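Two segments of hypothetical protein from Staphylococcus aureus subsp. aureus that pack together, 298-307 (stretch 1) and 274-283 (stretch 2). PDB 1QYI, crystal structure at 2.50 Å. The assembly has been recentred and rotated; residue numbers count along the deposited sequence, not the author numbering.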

ATOM      1  N   ASN A 298      14.923  -9.155  17.207  1.00 37.84           N
ATOM      2  CA  ASN A 298      15.965 -10.112  16.890  1.00 39.08           C
ATOM      3  C   ASN A 298      15.384 -11.494  16.588  1.00 38.94           C
ATOM      4  O   ASN A 298      14.601 -12.042  17.370  1.00 37.81           O
ATOM      5  CB  ASN A 298      16.983 -10.181  18.037  1.00 40.24           C
ATOM      6  CG  ASN A 298      17.972 -11.328  17.876  1.00 40.34           C
ATOM      7  OD1 ASN A 298      18.482 -11.583  16.781  1.00 41.79           O
ATOM      8  ND2 ASN A 298      18.267 -12.007  18.975  1.00 41.55           N
ATOM      9  N   ARG A 299      15.774 -12.033  15.434  1.00 40.15           N
ATOM     10  CA  ARG A 299      15.338 -13.347  14.957  1.00 41.38           C
ATOM     11  C   ARG A 299      15.231 -14.396  16.056  1.00 40.23           C
ATOM     12  O   ARG A 299      14.282 -15.170  16.088  1.00 40.67           O
ATOM     13  CB  ARG A 299      16.318 -13.866  13.900  1.00 43.02           C
ATOM     14  CG  ARG A 299      16.381 -13.074  12.604  1.00 46.41           C
ATOM     15  CD  ARG A 299      17.613 -13.483  11.794  1.00 48.89           C
ATOM     16  NE  ARG A 299      17.769 -14.937  11.754  1.00 50.53           N
ATOM     17  CZ  ARG A 299      16.944 -15.763  11.115  1.00 50.80           C
ATOM     18  NH1 ARG A 299      15.903 -15.273  10.451  1.00 51.47           N
ATOM     19  NH2 ARG A 299      17.146 -17.076  11.151  1.00 48.19           N
ATOM     20  N   ASP A 300      16.221 -14.405  16.939  1.00 40.25           N
ATOM     21  CA  ASP A 300      16.309 -15.360  18.025  1.00 40.62           C
ATOM     22  C   ASP A 300      15.231 -15.259  19.078  1.00 40.85           C
ATOM     23  O   ASP A 300      15.156 -16.097  19.976  1.00 41.06           O
ATOM     24  CB  ASP A 300      17.675 -15.243  18.695  1.00 43.16           C
ATOM     25  CG  ASP A 300      18.815 -15.350  17.706  1.00 44.70           C
ATOM     26  OD1 ASP A 300      18.777 -16.258  16.846  1.00 47.15           O
ATOM     27  OD2 ASP A 300      19.754 -14.533  17.791  1.00 46.02           O
ATOM     28  N   LYS A 301      14.386 -14.246  18.984  1.00 41.27           N
ATOM     29  CA  LYS A 301      13.337 -14.083  19.985  1.00 40.74           C
ATOM     30  C   LYS A 301      11.959 -14.196  19.372  1.00 38.17           C
ATOM     31  O   LYS A 301      10.958 -14.183  20.078  1.00 38.96           O
ATOM     32  CB  LYS A 301      13.489 -12.725  20.658  1.00 42.21           C
ATOM     33  CG  LYS A 301      14.918 -12.390  21.017  1.00 44.63           C
ATOM     34  CD  LYS A 301      15.005 -10.956  21.464  1.00 46.95           C
ATOM     35  CE  LYS A 301      16.428 -10.447  21.433  1.00 49.03           C
ATOM     36  NZ  LYS A 301      16.437  -8.983  21.152  1.00 50.09           N
ATOM     37  N   TYR A 302      11.918 -14.327  18.053  1.00 36.16           N
ATOM     38  CA  TYR A 302      10.662 -14.430  17.335  1.00 34.75           C
ATOM     39  C   TYR A 302       9.702 -15.474  17.878  1.00 35.08           C
ATOM     40  O   TYR A 302       8.540 -15.170  18.146  1.00 35.27           O
ATOM     41  CB  TYR A 302      10.944 -14.686  15.862  1.00 33.32           C
ATOM     42  CG  TYR A 302      11.374 -13.444  15.121  1.00 31.58           C
ATOM     43  CD1 TYR A 302      11.838 -12.322  15.806  1.00 30.28           C
ATOM     44  CD2 TYR A 302      11.350 -13.402  13.736  1.00 31.51           C
ATOM     45  CE1 TYR A 302      12.267 -11.190  15.126  1.00 30.87           C
ATOM     46  CE2 TYR A 302      11.779 -12.278  13.044  1.00 32.69           C
ATOM     47  CZ  TYR A 302      12.241 -11.176  13.745  1.00 31.66           C
ATOM     48  OH  TYR A 302      12.694 -10.074  13.060  1.00 33.17           O
ATOM     49  N   GLU A 303      10.188 -16.697  18.055  1.00 36.07           N
ATOM     50  CA  GLU A 303       9.358 -17.780  18.563  1.00 36.13           C
ATOM     51  C   GLU A 303       8.621 -17.405  19.836  1.00 34.35           C
ATOM     52  O   GLU A 303       7.470 -17.796  20.040  1.00 34.31           O
ATOM     53  CB  GLU A 303      10.216 -19.012  18.830  1.00 39.42           C
ATOM     54  CG  GLU A 303       9.417 -20.248  19.196  1.00 43.14           C
ATOM     55  CD  GLU A 303      10.251 -21.504  19.084  1.00 47.73           C
ATOM     56  OE1 GLU A 303      11.321 -21.557  19.732  1.00 50.10           O
ATOM     57  OE2 GLU A 303       9.838 -22.434  18.355  1.00 48.52           O
ATOM     58  N   SER A 304       9.286 -16.652  20.700  1.00 31.46           N
ATOM     59  CA  SER A 304       8.665 -16.255  21.951  1.00 30.85           C
ATOM     60  C   SER A 304       7.605 -15.196  21.705  1.00 30.39           C
ATOM     61  O   SER A 304       6.617 -15.110  22.434  1.00 28.95           O
ATOM     62  CB  SER A 304       9.715 -15.727  22.931  1.00 30.81           C
ATOM     63  OG  SER A 304      10.373 -14.573  22.430  1.00 31.88           O
ATOM     64  N   TYR A 305       7.812 -14.393  20.667  1.00 28.57           N
ATOM     65  CA  TYR A 305       6.863 -13.342  20.329  1.00 28.53           C
ATOM     66  C   TYR A 305       5.581 -13.937  19.754  1.00 30.13           C
ATOM     67  O   TYR A 305       4.536 -13.286  19.732  1.00 30.79           O
ATOM     68  CB  TYR A 305       7.482 -12.371  19.320  1.00 28.58           C
ATOM     69  CG  TYR A 305       8.739 -11.650  19.794  1.00 26.02           C
ATOM     70  CD1 TYR A 305       9.114 -11.646  21.132  1.00 25.96           C
ATOM     71  CD2 TYR A 305       9.535 -10.952  18.894  1.00 27.30           C
ATOM     72  CE1 TYR A 305      10.258 -10.963  21.563  1.00 25.64           C
ATOM     73  CE2 TYR A 305      10.674 -10.265  19.309  1.00 27.41           C
ATOM     74  CZ  TYR A 305      11.032 -10.276  20.644  1.00 26.15           C
ATOM     75  OH  TYR A 305      12.166  -9.619  21.056  1.00 25.17           O
ATOM     76  N   ILE A 306       5.673 -15.194  19.322  1.00 31.64           N
ATOM     77  CA  ILE A 306       4.560 -15.926  18.726  1.00 31.11           C
ATOM     78  C   ILE A 306       3.764 -16.729  19.744  1.00 33.47           C
ATOM     79  O   ILE A 306       2.530 -16.779  19.686  1.00 33.44           O
ATOM     80  CB  ILE A 306       5.094 -16.872  17.641  1.00 30.63           C
ATOM     81  CG1 ILE A 306       5.716 -16.033  16.524  1.00 31.57           C
ATOM     82  CG2 ILE A 306       3.992 -17.776  17.110  1.00 28.79           C
ATOM     83  CD1 ILE A 306       6.378 -16.855  15.453  1.00 34.13           C
ATOM     84  N   ASN A 307       4.480 -17.341  20.686  1.00 35.08           N
ATOM     85  CA  ASN A 307       3.877 -18.181  21.727  1.00 35.07           C
ATOM     86  C   ASN A 307       3.402 -17.444  22.976  1.00 34.25           C
ATOM     87  O   ASN A 307       2.498 -17.922  23.658  1.00 34.53           O
ATOM     88  CB  ASN A 307       4.875 -19.262  22.148  1.00 37.07           C
ATOM     89  CG  ASN A 307       5.387 -20.072  20.980  1.00 37.68           C
ATOM     90  OD1 ASN A 307       6.410 -20.747  21.088  1.00 42.55           O
ATOM     91  ND2 ASN A 307       4.677 -20.019  19.859  1.00 38.46           N
TER
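Stretch 2 274-283: NMYPQARPLG

What course does stretch 2 take beside stretch 1? Residues Tyr 302 to Asn 307 of stretch 1 are helical. Stretch 2 brings in the last residues of a helix that starts earlier in the chain; Tyr 276 leaves helical geometry, and a type I beta turn from Tyr 276 to Ala 279 leads into a loop. The two run in the same general sense: the CA of Glu 303 lies 7.8 Å from the CA of Tyr 276, and three residues further along each chain the CA of Ile 306 lies 7.7 Å from the CA of Ala 279. No direct hydrogen bond crosses between them, so side-chain packing carries most of the contact, which buries 439 Å² counting both sides.

What meets the start of stretch 1? Asn 298 touches nothing in stretch 2. The CA-to-CB bond of Arg 299 points sideways, yet the end of its side chain comes nearer, and NH1 of Arg 299 lies 3.2 Å from CE of Met 275, a selenomethionine. That methyl carbon cannot accept a hydrogen bond, but the same NH1 finds a partner elsewhere in the structure. Asp 300 and Lys 301 turn their CA-to-CB bonds away and take no part.

How do Tyr 302 and Glu 303 engage stretch 2? The CA-to-CB bond of Tyr 302 points toward it, and CD2 of Tyr 302 comes within 3.3 Å of CE of Met 275. SE of Met 275 stands 5.3 Å from the centroid of the Tyr 302 ring and approaches it obliquely. CB of Tyr 302 rests 4.2 Å from CE2 of Tyr 276. Next in sequence, Glu 303 sets its CB 3.5 Å from OH of Tyr 276, so the tyrosine's side chain lies along two successive residues of the helix.

Where is the contact most extensive? Ile 306, buried and with its CA-to-CB bond toward stretch 2, has the largest covered area of any residue here, 93 Å². CD1 of Ile 306 reaches three residues: CD2 of Leu 282 at 3.5 Å, CD2 of Tyr 276 at 3.9 Å and CB of Ala 279 at 4.3 Å. The two ends of the beta turn and Leu 282 beyond it thus converge on one methyl group. CG2 of Ile 306 lies 3.2 Å from NH2 of Arg 280, at the edge of the guanidinium and near its plane. A water adds a polar link, accepting a weak hydrogen bond from NH2 of Arg 280 at 2.8 Å and donating to O of Ile 306 at 3.3 Å.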

ATOM      1  N   ASN A 274       8.704 -17.513   7.604  1.00 40.45           N
ATOM      2  CA  ASN A 274       9.548 -18.464   6.901  1.00 41.12           C
ATOM      3  C   ASN A 274      10.268 -19.398   7.872  1.00 41.15           C
ATOM      4  O   ASN A 274      10.550 -20.540   7.535  1.00 40.78           O
ATOM      5  CB  ASN A 274      10.545 -17.717   6.010  1.00 42.29           C
ATOM      6  CG  ASN A 274       9.885 -17.141   4.763  1.00 44.14           C
ATOM      7  OD1 ASN A 274       9.179 -17.852   4.047  1.00 45.50           O
ATOM      8  ND2 ASN A 274      10.114 -15.858   4.495  1.00 45.17           N
HETATM    9  N   MSE A 275      10.562 -18.911   9.076  1.00 42.03           N
HETATM   10  CA  MSE A 275      11.224 -19.721  10.095  1.00 42.77           C
HETATM   11  C   MSE A 275      10.218 -20.640  10.764  1.00 42.59           C
HETATM   12  O   MSE A 275      10.547 -21.758  11.148  1.00 43.06           O
HETATM   13  CB  MSE A 275      11.837 -18.836  11.168  1.00 45.13           C
HETATM   14  CG  MSE A 275      12.977 -17.978  10.696  1.00 49.49           C
HETATM   15 SE   MSE A 275      13.559 -16.795  12.105  1.00 56.85          SE
HETATM   16  CE  MSE A 275      12.902 -15.142  11.404  1.00 55.05           C
ATOM     17  N   TYR A 276       8.991 -20.147  10.912  1.00 41.97           N
ATOM     18  CA  TYR A 276       7.912 -20.900  11.541  1.00 41.56           C
ATOM     19  C   TYR A 276       6.678 -20.831  10.647  1.00 41.61           C
ATOM     20  O   TYR A 276       5.698 -20.168  10.977  1.00 40.33           O
ATOM     21  CB  TYR A 276       7.587 -20.302  12.914  1.00 39.47           C
ATOM     22  CG  TYR A 276       8.802 -20.099  13.786  1.00 39.02           C
ATOM     23  CD1 TYR A 276       9.392 -21.169  14.466  1.00 39.86           C
ATOM     24  CD2 TYR A 276       9.394 -18.845  13.893  1.00 38.41           C
ATOM     25  CE1 TYR A 276      10.552 -20.985  15.225  1.00 40.22           C
ATOM     26  CE2 TYR A 276      10.545 -18.652  14.641  1.00 38.64           C
ATOM     27  CZ  TYR A 276      11.120 -19.720  15.303  1.00 39.97           C
ATOM     28  OH  TYR A 276      12.276 -19.520  16.020  1.00 42.50           O
ATOM     29  N   PRO A 277       6.717 -21.515   9.496  1.00 43.05           N
ATOM     30  CA  PRO A 277       5.581 -21.511   8.568  1.00 44.06           C
ATOM     31  C   PRO A 277       4.244 -21.942   9.172  1.00 44.56           C
ATOM     32  O   PRO A 277       3.231 -21.283   8.959  1.00 43.04           O
ATOM     33  CB  PRO A 277       6.052 -22.436   7.445  1.00 44.46           C
ATOM     34  CG  PRO A 277       7.033 -23.345   8.132  1.00 43.68           C
ATOM     35  CD  PRO A 277       7.796 -22.381   8.991  1.00 42.90           C
ATOM     36  N   GLN A 278       4.236 -23.038   9.925  1.00 46.99           N
ATOM     37  CA  GLN A 278       2.999 -23.506  10.533  1.00 49.03           C
ATOM     38  C   GLN A 278       2.553 -22.618  11.684  1.00 50.08           C
ATOM     39  O   GLN A 278       1.729 -23.022  12.500  1.00 50.40           O
ATOM     40  CB  GLN A 278       3.150 -24.944  11.028  1.00 49.51           C
ATOM     41  CG  GLN A 278       3.167 -25.972   9.911  1.00 51.16           C
ATOM     42  CD  GLN A 278       2.017 -25.774   8.941  1.00 52.26           C
ATOM     43  OE1 GLN A 278       0.866 -25.592   9.353  1.00 52.60           O
ATOM     44  NE2 GLN A 278       2.318 -25.816   7.643  1.00 52.31           N
ATOM     45  N   ALA A 279       3.112 -21.413  11.749  1.00 51.27           N
ATOM     46  CA  ALA A 279       2.760 -20.453  12.790  1.00 51.78           C
ATOM     47  C   ALA A 279       1.703 -19.526  12.218  1.00 52.56           C
ATOM     48  O   ALA A 279       1.569 -18.376  12.629  1.00 50.83           O
ATOM     49  CB  ALA A 279       3.986 -19.664  13.213  1.00 52.63           C
ATOM     50  N   ARG A 280       0.967 -20.056  11.242  1.00 54.09           N
ATOM     51  CA  ARG A 280      -0.108 -19.332  10.584  1.00 54.10           C
ATOM     52  C   ARG A 280       0.412 -17.952  10.189  1.00 53.10           C
ATOM     53  O   ARG A 280       1.626 -17.713  10.194  1.00 52.55           O
ATOM     54  CB  ARG A 280      -1.285 -19.200  11.553  1.00 54.90           C
ATOM     55  CG  ARG A 280      -1.415 -20.314  12.571  1.00 57.64           C
ATOM     56  CD  ARG A 280      -1.781 -19.751  13.931  1.00 61.83           C
ATOM     57  NE  ARG A 280      -0.687 -18.988  14.533  1.00 65.54           N
ATOM     58  CZ  ARG A 280       0.219 -19.491  15.366  1.00 67.45           C
ATOM     59  NH1 ARG A 280       0.175 -20.775  15.717  1.00 68.03           N
ATOM     60  NH2 ARG A 280       1.169 -18.704  15.852  1.00 67.45           N
ATOM     61  N   PRO A 281      -0.496 -17.029   9.825  1.00 51.66           N
ATOM     62  CA  PRO A 281      -0.052 -15.690   9.446  1.00 48.40           C
ATOM     63  C   PRO A 281       0.274 -14.875  10.697  1.00 44.26           C
ATOM     64  O   PRO A 281      -0.415 -14.966  11.715  1.00 40.69           O
ATOM     65  CB  PRO A 281      -1.251 -15.141   8.686  1.00 50.79           C
ATOM     66  CG  PRO A 281      -2.406 -15.734   9.442  1.00 51.83           C
ATOM     67  CD  PRO A 281      -1.949 -17.175   9.600  1.00 51.92           C
ATOM     68  N   LEU A 282       1.343 -14.091  10.603  1.00 40.02           N
ATOM     69  CA  LEU A 282       1.787 -13.238  11.692  1.00 38.18           C
ATOM     70  C   LEU A 282       1.518 -11.789  11.316  1.00 38.77           C
ATOM     71  O   LEU A 282       2.222 -10.882  11.754  1.00 39.87           O
ATOM     72  CB  LEU A 282       3.284 -13.456  11.961  1.00 36.72           C
ATOM     73  CG  LEU A 282       3.683 -14.484  13.036  1.00 35.34           C
ATOM     74  CD1 LEU A 282       2.823 -15.723  12.950  1.00 32.75           C
ATOM     75  CD2 LEU A 282       5.150 -14.830  12.881  1.00 33.69           C
ATOM     76  N   GLY A 283       0.479 -11.590  10.504  1.00 39.23           N
ATOM     77  CA  GLY A 283       0.092 -10.261  10.051  1.00 39.76           C
ATOM     78  C   GLY A 283      -0.346  -9.324  11.168  1.00 39.59           C
ATOM     79  O   GLY A 283      -0.463  -9.744  12.318  1.00 39.57           O
TER
HETATM   80  O   HOH W   1       0.701 -16.211  17.017  1.00 15.09           O